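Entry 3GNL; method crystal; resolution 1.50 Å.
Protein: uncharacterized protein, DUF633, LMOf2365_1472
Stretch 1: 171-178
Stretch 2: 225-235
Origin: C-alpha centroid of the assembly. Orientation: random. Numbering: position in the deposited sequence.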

# COMPACT_ATOMS: atom_id res chain seq x y z
N THR A 171 11.40 -1.45 -14.35
CA THR A 171 11.89 -2.79 -14.69
C THR A 171 11.02 -3.82 -13.93
O THR A 171 10.33 -3.48 -12.96
CB THR A 171 13.30 -2.99 -14.28
OG1 THR A 171 13.40 -2.89 -12.84
CG2 THR A 171 14.23 -1.99 -14.91
N LYS A 172 11.14 -5.08 -14.28
CA LYS A 172 10.35 -6.09 -13.57
C LYS A 172 10.82 -6.18 -12.11
O LYS A 172 10.00 -6.44 -11.23
CB LYS A 172 10.42 -7.45 -14.30
CG LYS A 172 11.76 -8.05 -14.45
CD LYS A 172 11.73 -9.35 -15.34
CE LYS A 172 13.20 -9.90 -15.50
NZ LYS A 172 13.34 -11.38 -15.83
N GLN A 173 12.10 -5.95 -11.86
CA GLN A 173 12.61 -5.94 -10.49
C GLN A 173 11.98 -4.79 -9.71
O GLN A 173 11.57 -4.95 -8.55
CB GLN A 173 14.13 -5.82 -10.43
CG GLN A 173 14.89 -7.04 -11.01
CD GLN A 173 15.12 -6.98 -12.52
OE1 GLN A 173 14.50 -6.22 -13.28
NE2 GLN A 173 16.05 -7.83 -12.97
N GLU A 174 11.89 -3.61 -10.33
CA GLU A 174 11.27 -2.48 -9.64
C GLU A 174 9.81 -2.77 -9.32
O GLU A 174 9.30 -2.40 -8.25
CB GLU A 174 11.44 -1.19 -10.46
CG GLU A 174 12.87 -0.75 -10.51
CD GLU A 174 13.10 0.44 -11.45
OE1 GLU A 174 12.51 0.46 -12.54
OE2 GLU A 174 13.85 1.35 -11.04
N ILE A 175 9.06 -3.39 -10.24
CA ILE A 175 7.67 -3.77 -9.94
C ILE A 175 7.58 -4.79 -8.78
O ILE A 175 6.70 -4.68 -7.91
CB ILE A 175 6.97 -4.26 -11.21
CG1 ILE A 175 6.57 -3.02 -12.04
CG2 ILE A 175 5.71 -5.06 -10.95
CD1 ILE A 175 6.15 -3.36 -13.42
N PHE A 176 8.43 -5.81 -8.79
CA PHE A 176 8.32 -6.90 -7.81
C PHE A 176 8.80 -6.46 -6.45
O PHE A 176 8.20 -6.91 -5.46
CB PHE A 176 9.19 -8.06 -8.32
CG PHE A 176 8.97 -9.39 -7.67
CD1 PHE A 176 8.17 -10.35 -8.29
CD2 PHE A 176 9.64 -9.72 -6.50
CE1 PHE A 176 7.99 -11.64 -7.71
CE2 PHE A 176 9.48 -11.02 -5.92
CZ PHE A 176 8.66 -11.94 -6.52
N PHE A 177 9.84 -5.64 -6.38
CA PHE A 177 10.54 -5.31 -5.15
C PHE A 177 10.35 -3.88 -4.63
O PHE A 177 10.53 -3.61 -3.42
CB PHE A 177 12.03 -5.58 -5.27
CG PHE A 177 12.35 -7.02 -5.55
CD1 PHE A 177 12.19 -7.96 -4.53
CD2 PHE A 177 12.80 -7.42 -6.81
CE1 PHE A 177 12.48 -9.32 -4.76
CE2 PHE A 177 13.10 -8.76 -7.06
CZ PHE A 177 12.93 -9.72 -6.05
N GLY A 178 10.07 -2.99 -5.57
CA GLY A 178 9.94 -1.56 -5.24
C GLY A 178 11.18 -0.83 -5.70
O GLY A 178 12.30 -1.12 -5.27
N GLU A 225 11.20 -20.76 -10.23
CA GLU A 225 12.58 -20.48 -10.67
C GLU A 225 12.78 -19.01 -11.05
O GLU A 225 13.82 -18.44 -10.72
CB GLU A 225 13.02 -21.39 -11.83
CG GLU A 225 13.24 -22.85 -11.40
CD GLU A 225 13.36 -23.81 -12.59
OE1 GLU A 225 12.87 -23.51 -13.69
OE2 GLU A 225 13.95 -24.89 -12.38
N HIS A 226 11.78 -18.45 -11.71
CA HIS A 226 11.81 -17.04 -12.16
C HIS A 226 11.85 -16.11 -10.94
O HIS A 226 12.66 -15.16 -10.89
CB HIS A 226 10.57 -16.71 -13.01
CG HIS A 226 10.49 -15.28 -13.48
ND1 HIS A 226 11.51 -14.65 -14.18
CD2 HIS A 226 9.48 -14.38 -13.41
CE1 HIS A 226 11.14 -13.42 -14.48
NE2 HIS A 226 9.91 -13.23 -14.04
N LYS A 227 11.00 -16.41 -9.96
CA LYS A 227 10.99 -15.60 -8.76
C LYS A 227 12.29 -15.69 -7.97
O LYS A 227 12.81 -14.68 -7.50
CB LYS A 227 9.81 -15.95 -7.86
CG LYS A 227 8.41 -15.69 -8.44
CD LYS A 227 7.41 -16.00 -7.32
CE LYS A 227 6.13 -16.55 -7.82
NZ LYS A 227 5.05 -15.57 -7.71
N ILE A 228 12.84 -16.89 -7.84
CA ILE A 228 14.12 -17.04 -7.15
C ILE A 228 15.24 -16.26 -7.89
O ILE A 228 16.06 -15.60 -7.26
CB ILE A 228 14.52 -18.58 -7.03
CG1 ILE A 228 13.55 -19.34 -6.11
CG2 ILE A 228 15.95 -18.77 -6.61
CD1 ILE A 228 13.57 -20.84 -6.44
N ALA A 229 15.25 -16.36 -9.22
CA ALA A 229 16.24 -15.64 -10.03
C ALA A 229 16.12 -14.12 -9.84
O ALA A 229 17.14 -13.43 -9.69
CB ALA A 229 16.12 -16.04 -11.49
N LEU A 230 14.89 -13.64 -9.73
CA LEU A 230 14.71 -12.19 -9.45
C LEU A 230 15.31 -11.79 -8.10
O LEU A 230 15.92 -10.73 -7.96
CB LEU A 230 13.24 -11.80 -9.52
CG LEU A 230 12.56 -11.82 -10.88
CD1 LEU A 230 11.04 -11.76 -10.73
CD2 LEU A 230 13.09 -10.66 -11.74
N VAL A 231 15.07 -12.59 -7.06
CA VAL A 231 15.64 -12.28 -5.79
C VAL A 231 17.15 -12.34 -5.82
O VAL A 231 17.83 -11.46 -5.29
CB VAL A 231 15.09 -13.24 -4.67
CG1 VAL A 231 15.87 -13.09 -3.38
CG2 VAL A 231 13.57 -12.99 -4.43
N GLU A 232 17.72 -13.34 -6.51
CA GLU A 232 19.18 -13.48 -6.57
C GLU A 232 19.79 -12.28 -7.28
O GLU A 232 20.84 -11.82 -6.88
CB GLU A 232 19.55 -14.77 -7.29
CG GLU A 232 19.20 -16.00 -6.46
CD GLU A 232 19.52 -17.33 -7.14
OE1 GLU A 232 19.57 -17.40 -8.38
OE2 GLU A 232 19.69 -18.32 -6.40
N ASP A 233 19.09 -11.80 -8.30
CA ASP A 233 19.54 -10.63 -9.05
C ASP A 233 19.51 -9.36 -8.19
O ASP A 233 20.43 -8.53 -8.29
CB ASP A 233 18.66 -10.42 -10.28
CG ASP A 233 19.12 -9.23 -11.10
OD1 ASP A 233 20.28 -9.25 -11.57
OD2 ASP A 233 18.34 -8.27 -11.25
N VAL A 234 18.49 -9.19 -7.35
CA VAL A 234 18.47 -7.97 -6.55
C VAL A 234 19.36 -8.01 -5.31
O VAL A 234 19.88 -6.96 -4.91
CB VAL A 234 17.06 -7.41 -6.24
CG1 VAL A 234 16.31 -7.20 -7.55
CG2 VAL A 234 16.29 -8.26 -5.20
N LEU A 235 19.54 -9.19 -4.73
CA LEU A 235 20.40 -9.32 -3.56
C LEU A 235 21.88 -9.44 -3.96
O LEU A 235 22.76 -9.33 -3.11
CB LEU A 235 19.95 -10.49 -2.66
CG LEU A 235 18.53 -10.39 -2.08
CD1 LEU A 235 18.27 -11.59 -1.19
CD2 LEU A 235 18.32 -9.08 -1.31

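Two helices that cross nearly at right angles can touch over only a short length, so their packing tends to be organized around one central side chain. The contact between helix 172-177 and helix 225-235 illustrates the principle. Their axes run at 98° to one another and approach to 10.7 Å, and the backbones come nearest where Q173 CA lies 6.7 Å from L230 CA. The short helix is defined at both ends. At its start T171 is the N-cap, its OG1 accepting from E174 N at 3.0 Å, while T171 N donates in return to E174 OE1 at 2.9 Å. Just beyond its last turn, G178 adopts a positive phi at backbone angles that would jam a CB against the preceding carbonyl oxygen.

L230 is the central knob. It points toward the short helix and sits among K172, Q173, F176 and F177, a hole made by two successive pairs of residues one turn apart. Its two methyls reach different walls: L230 CD1 lies over one face of the F176 ring, 4.0 Å from F176 CD1, whereas L230 CD2 is 3.8 Å from K172 CE. F177 extends the apolar surface along the longer helix. V234 CG2 stands 3.7 Å from the centroid of the F177 ring, almost on its normal, a CH-pi contact, while V231 CG2 meets the ring edge at 3.7 Å from F177 CZ. One aromatic side chain thus packs against residues from successive turns.

Polar groups lie beside this apolar center. Q173 begins sideways, but its end swings nearer, and Q173 NE2 donates to D233 OD2 at 2.9 Å with a somewhat bent angle of 134°; its aliphatic portion still packs, Q173 CG lying 3.7 Å from V234 CG1. The extended K172 brings NZ to the edge of the H226 ring, 3.3 Å from H226 CE1.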